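Local coordinates for catalase (Pseudomonas syringae, PDB 1M7S), which breaks hydrogen peroxide down into water and oxygen with a haem cofactor, protecting the cell from peroxide damage, at the interface of chains A and B. Residues are numbered along the deposited sequence; one frame, centred on the assembly and turned at random. Chains: chain A/B, Catalase.

The interface of chains A and B. Residues chain A 5-7, 36, 40; chain B 345, 356-358, 360.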
ATOM      1  N   THR A   5     -15.188  23.222  -4.382  1.00 10.99           N
ATOM      2  CA  THR A   5     -15.096  22.353  -5.516  1.00 13.04           C
ATOM      3  C   THR A   5     -14.807  20.892  -5.100  1.00 12.53           C
ATOM      4  O   THR A   5     -14.289  20.673  -4.007  1.00 12.82           O
ATOM      5  CB  THR A   5     -13.987  22.666  -6.538  1.00 14.89           C
ATOM      6  OG1 THR A   5     -12.723  22.255  -5.962  1.00 13.60           O
ATOM      7  CG2 THR A   5     -13.927  24.161  -6.888  1.00 12.90           C
ATOM      8  N   ARG A   6     -15.017  19.997  -6.030  1.00 12.26           N
ATOM      9  CA  ARG A   6     -14.616  18.595  -5.945  1.00 12.49           C
ATOM     10  C   ARG A   6     -13.156  18.524  -6.424  1.00 12.47           C
ATOM     11  O   ARG A   6     -12.590  19.563  -6.800  1.00 11.48           O
ATOM     12  CB  ARG A   6     -15.539  17.698  -6.753  1.00 13.61           C
ATOM     13  CG  ARG A   6     -17.001  17.673  -6.339  1.00 15.19           C
ATOM     14  CD  ARG A   6     -17.702  16.368  -6.691  1.00 18.96           C
ATOM     15  NE  ARG A   6     -17.479  15.993  -8.077  1.00 24.79           N
ATOM     16  CZ  ARG A   6     -18.070  16.405  -9.200  1.00 25.85           C
ATOM     17  NH1 ARG A   6     -17.671  15.937 -10.374  1.00 27.41           N
ATOM     18  NH2 ARG A   6     -19.076  17.242  -9.109  1.00 26.42           N
ATOM     19  N   ASP A   7     -12.496  17.378  -6.322  1.00 11.31           N
ATOM     20  CA  ASP A   7     -11.082  17.224  -6.723  1.00 14.33           C
ATOM     21  C   ASP A   7     -10.849  17.360  -8.225  1.00 13.07           C
ATOM     22  O   ASP A   7      -9.710  17.665  -8.664  1.00 14.29           O
ATOM     23  CB  ASP A   7     -10.598  15.884  -6.143  1.00 15.41           C
ATOM     24  CG  ASP A   7     -10.484  15.849  -4.615  1.00 20.28           C
ATOM     25  OD1 ASP A   7     -10.479  16.901  -3.924  1.00 18.03           O
ATOM     26  OD2 ASP A   7     -10.298  14.720  -4.052  1.00 20.73           O
ATOM     27  N   GLN A  36     -16.774  11.182  -2.760  1.00  8.46           N
ATOM     28  CA  GLN A  36     -15.383  11.619  -2.800  1.00  8.39           C
ATOM     29  C   GLN A  36     -14.883  12.068  -1.443  1.00  6.36           C
ATOM     30  O   GLN A  36     -13.748  11.784  -1.080  1.00  7.77           O
ATOM     31  CB  GLN A  36     -15.199  12.784  -3.796  1.00  9.92           C
ATOM     32  CG  GLN A  36     -13.688  13.086  -3.972  1.00 12.13           C
ATOM     33  CD  GLN A  36     -13.543  14.010  -5.198  1.00 15.44           C
ATOM     34  OE1 GLN A  36     -13.763  15.215  -5.044  1.00 16.65           O
ATOM     35  NE2 GLN A  36     -13.191  13.411  -6.329  1.00 17.65           N
ATOM     36  N   ARG A  40     -11.759  10.225   0.456  1.00  3.76           N
ATOM     37  CA  ARG A  40     -10.543  10.908   0.825  1.00  6.75           C
ATOM     38  C   ARG A  40     -10.343  10.839   2.340  1.00  4.57           C
ATOM     39  O   ARG A  40      -9.244  10.620   2.849  1.00  6.30           O
ATOM     40  CB  ARG A  40     -10.586  12.422   0.428  1.00  5.73           C
ATOM     41  CG  ARG A  40     -10.354  12.597  -1.096  1.00  8.59           C
ATOM     42  CD  ARG A  40      -8.988  12.078  -1.552  1.00  9.74           C
ATOM     43  NE  ARG A  40      -7.885  12.753  -0.911  1.00 13.23           N
ATOM     44  CZ  ARG A  40      -7.342  13.935  -1.183  1.00 13.83           C
ATOM     45  NH1 ARG A  40      -6.325  14.387  -0.423  1.00 14.62           N
ATOM     46  NH2 ARG A  40      -7.793  14.712  -2.152  1.00 13.10           N
TER
ATOM     47  N   LEU B 345      -5.626  12.104  -7.871  1.00 12.92           N
ATOM     48  CA  LEU B 345      -6.178  13.169  -8.713  1.00 16.66           C
ATOM     49  C   LEU B 345      -5.359  14.435  -8.680  1.00 15.66           C
ATOM     50  O   LEU B 345      -5.586  15.373  -9.454  1.00 16.55           O
ATOM     51  CB  LEU B 345      -7.657  13.398  -8.448  1.00 17.67           C
ATOM     52  CG  LEU B 345      -8.597  12.219  -8.652  1.00 20.17           C
ATOM     53  CD1 LEU B 345     -10.078  12.661  -8.617  1.00 20.51           C
ATOM     54  CD2 LEU B 345      -8.363  11.480  -9.948  1.00 20.63           C
ATOM     55  N   VAL B 356      -8.757  23.965  -7.227  1.00 18.94           N
ATOM     56  CA  VAL B 356      -9.460  22.965  -6.417  1.00 17.51           C
ATOM     57  C   VAL B 356      -9.548  23.612  -5.030  1.00 16.40           C
ATOM     58  O   VAL B 356      -8.508  24.058  -4.512  1.00 16.57           O
ATOM     59  CB  VAL B 356      -8.731  21.618  -6.392  1.00 17.47           C
ATOM     60  CG1 VAL B 356      -9.295  20.665  -5.361  1.00 17.41           C
ATOM     61  CG2 VAL B 356      -8.817  20.953  -7.772  1.00 16.33           C
ATOM     62  N   ASN B 357     -10.720  23.712  -4.460  1.00 13.73           N
ATOM     63  CA  ASN B 357     -10.941  24.372  -3.188  1.00 12.51           C
ATOM     64  C   ASN B 357     -11.835  23.521  -2.278  1.00 11.96           C
ATOM     65  O   ASN B 357     -13.042  23.577  -2.438  1.00 11.00           O
ATOM     66  CB  ASN B 357     -11.593  25.728  -3.458  1.00 12.30           C
ATOM     67  CG  ASN B 357     -11.844  26.596  -2.267  1.00 13.42           C
ATOM     68  OD1 ASN B 357     -11.072  26.551  -1.297  1.00 14.87           O
ATOM     69  ND2 ASN B 357     -12.912  27.423  -2.289  1.00 13.52           N
ATOM     70  N   ASN B 358     -11.219  22.812  -1.323  1.00  9.86           N
ATOM     71  CA  ASN B 358     -12.072  21.961  -0.481  1.00 10.30           C
ATOM     72  C   ASN B 358     -11.311  21.583   0.791  1.00 10.26           C
ATOM     73  O   ASN B 358     -10.191  22.004   1.005  1.00 10.75           O
ATOM     74  CB  ASN B 358     -12.622  20.780  -1.256  1.00  8.42           C
ATOM     75  CG  ASN B 358     -11.594  19.806  -1.825  1.00  9.36           C
ATOM     76  OD1 ASN B 358     -10.603  19.460  -1.183  1.00  9.88           O
ATOM     77  ND2 ASN B 358     -11.809  19.354  -3.041  1.00  9.28           N
ATOM     78  N   ASN B 360     -10.496  18.313   1.559  1.00 12.96           N
ATOM     79  CA  ASN B 360      -9.866  17.004   1.421  1.00 12.00           C
ATOM     80  C   ASN B 360      -8.387  17.162   1.757  1.00 12.02           C
ATOM     81  O   ASN B 360      -7.787  18.143   1.367  1.00 13.43           O
ATOM     82  CB  ASN B 360     -10.000  16.385   0.023  1.00 11.73           C
ATOM     83  CG  ASN B 360     -11.469  16.235  -0.358  1.00 12.07           C
ATOM     84  OD1 ASN B 360     -12.335  16.137   0.492  1.00 12.94           O
ATOM     85  ND2 ASN B 360     -11.872  16.201  -1.616  1.00 12.13           N
TER
HETATM   86  O   HOH W   1     -14.779  16.260  -2.748  1.00 16.19           O
HETATM   87  O   HOH W   2      -7.348  17.488  -7.995  1.00 23.53           O
HETATM   88  O   HOH W   3      -5.567  17.475  -0.960  1.00 26.93           O
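A:Asp7 meets B:Asn358 and B:Asn360 where the N-terminal segment of one catalase subunit lies against a loop of its two-fold partner. Such arm exchange is typical of the tetrameric catalases. The centre of the patch is about 29 Å from A:His52, the active-site histidine, so its role is probably structural.

Side-chain hydrogen bonds converge on the carboxylate of A:Asp7. Its OD1 accepts from two amide nitrogens, both approaching from the same face of the carboxylate. ND2 of B:Asn360 comes from above the plane, 2.8 Å from OD1 of A:Asp7. The amide of B:Asn360 stands nearly perpendicular to the carboxylate, 89° between planes. ND2 of B:Asn358 reaches OD1 of A:Asp7 at 2.9 Å on its anti side, tilted from the carboxylate plane. The CG of B:Asn358 sits between its backbone N and carbonyl carbon (chi1 61°). This turns ND2 toward chain A, where it also donates to the carbonyl O of A:Thr5. OD1 of B:Asn358 accepts from N of B:Asn360, which helps hold the amide's rotation together with the two ND2 bonds.

Backbone and hydroxyl of A:Thr5 both bond to the backbone of B:Asn357. N of A:Thr5 donates to O of B:Asn357 at 2.9 Å. The hydroxyl OG1 of A:Thr5 accepts from N of B:Asn357 across the interface and donates to O of A:Arg6 in its own chain.

Bonds within chain A hold the aspartate in place. OE1 of A:Gln36 accepts from N of A:Asp7 at 2.8 Å. NH2 of A:Arg40 forms a salt bridge with OD2 of A:Asp7 at 3.1 Å. This charge may partly balance the carboxylate.

Packing is modest. The A:Arg40 chain folds back (chi2 -61°, chi3 -60°), which lays one guanidinium face against CB of B:Asn360, near the rim at NH2. CD1 of B:Leu345 packs loosely against NE2 of A:Gln36 and CB of A:Asp7.

Waters also link the chains. Water 3 lies between NH1 of A:Arg40 and O of B:Asn360. Water 1 joins OE1 of A:Gln36 to ND2 of B:Asn360, its oxygen 3.1 Å from that ND2.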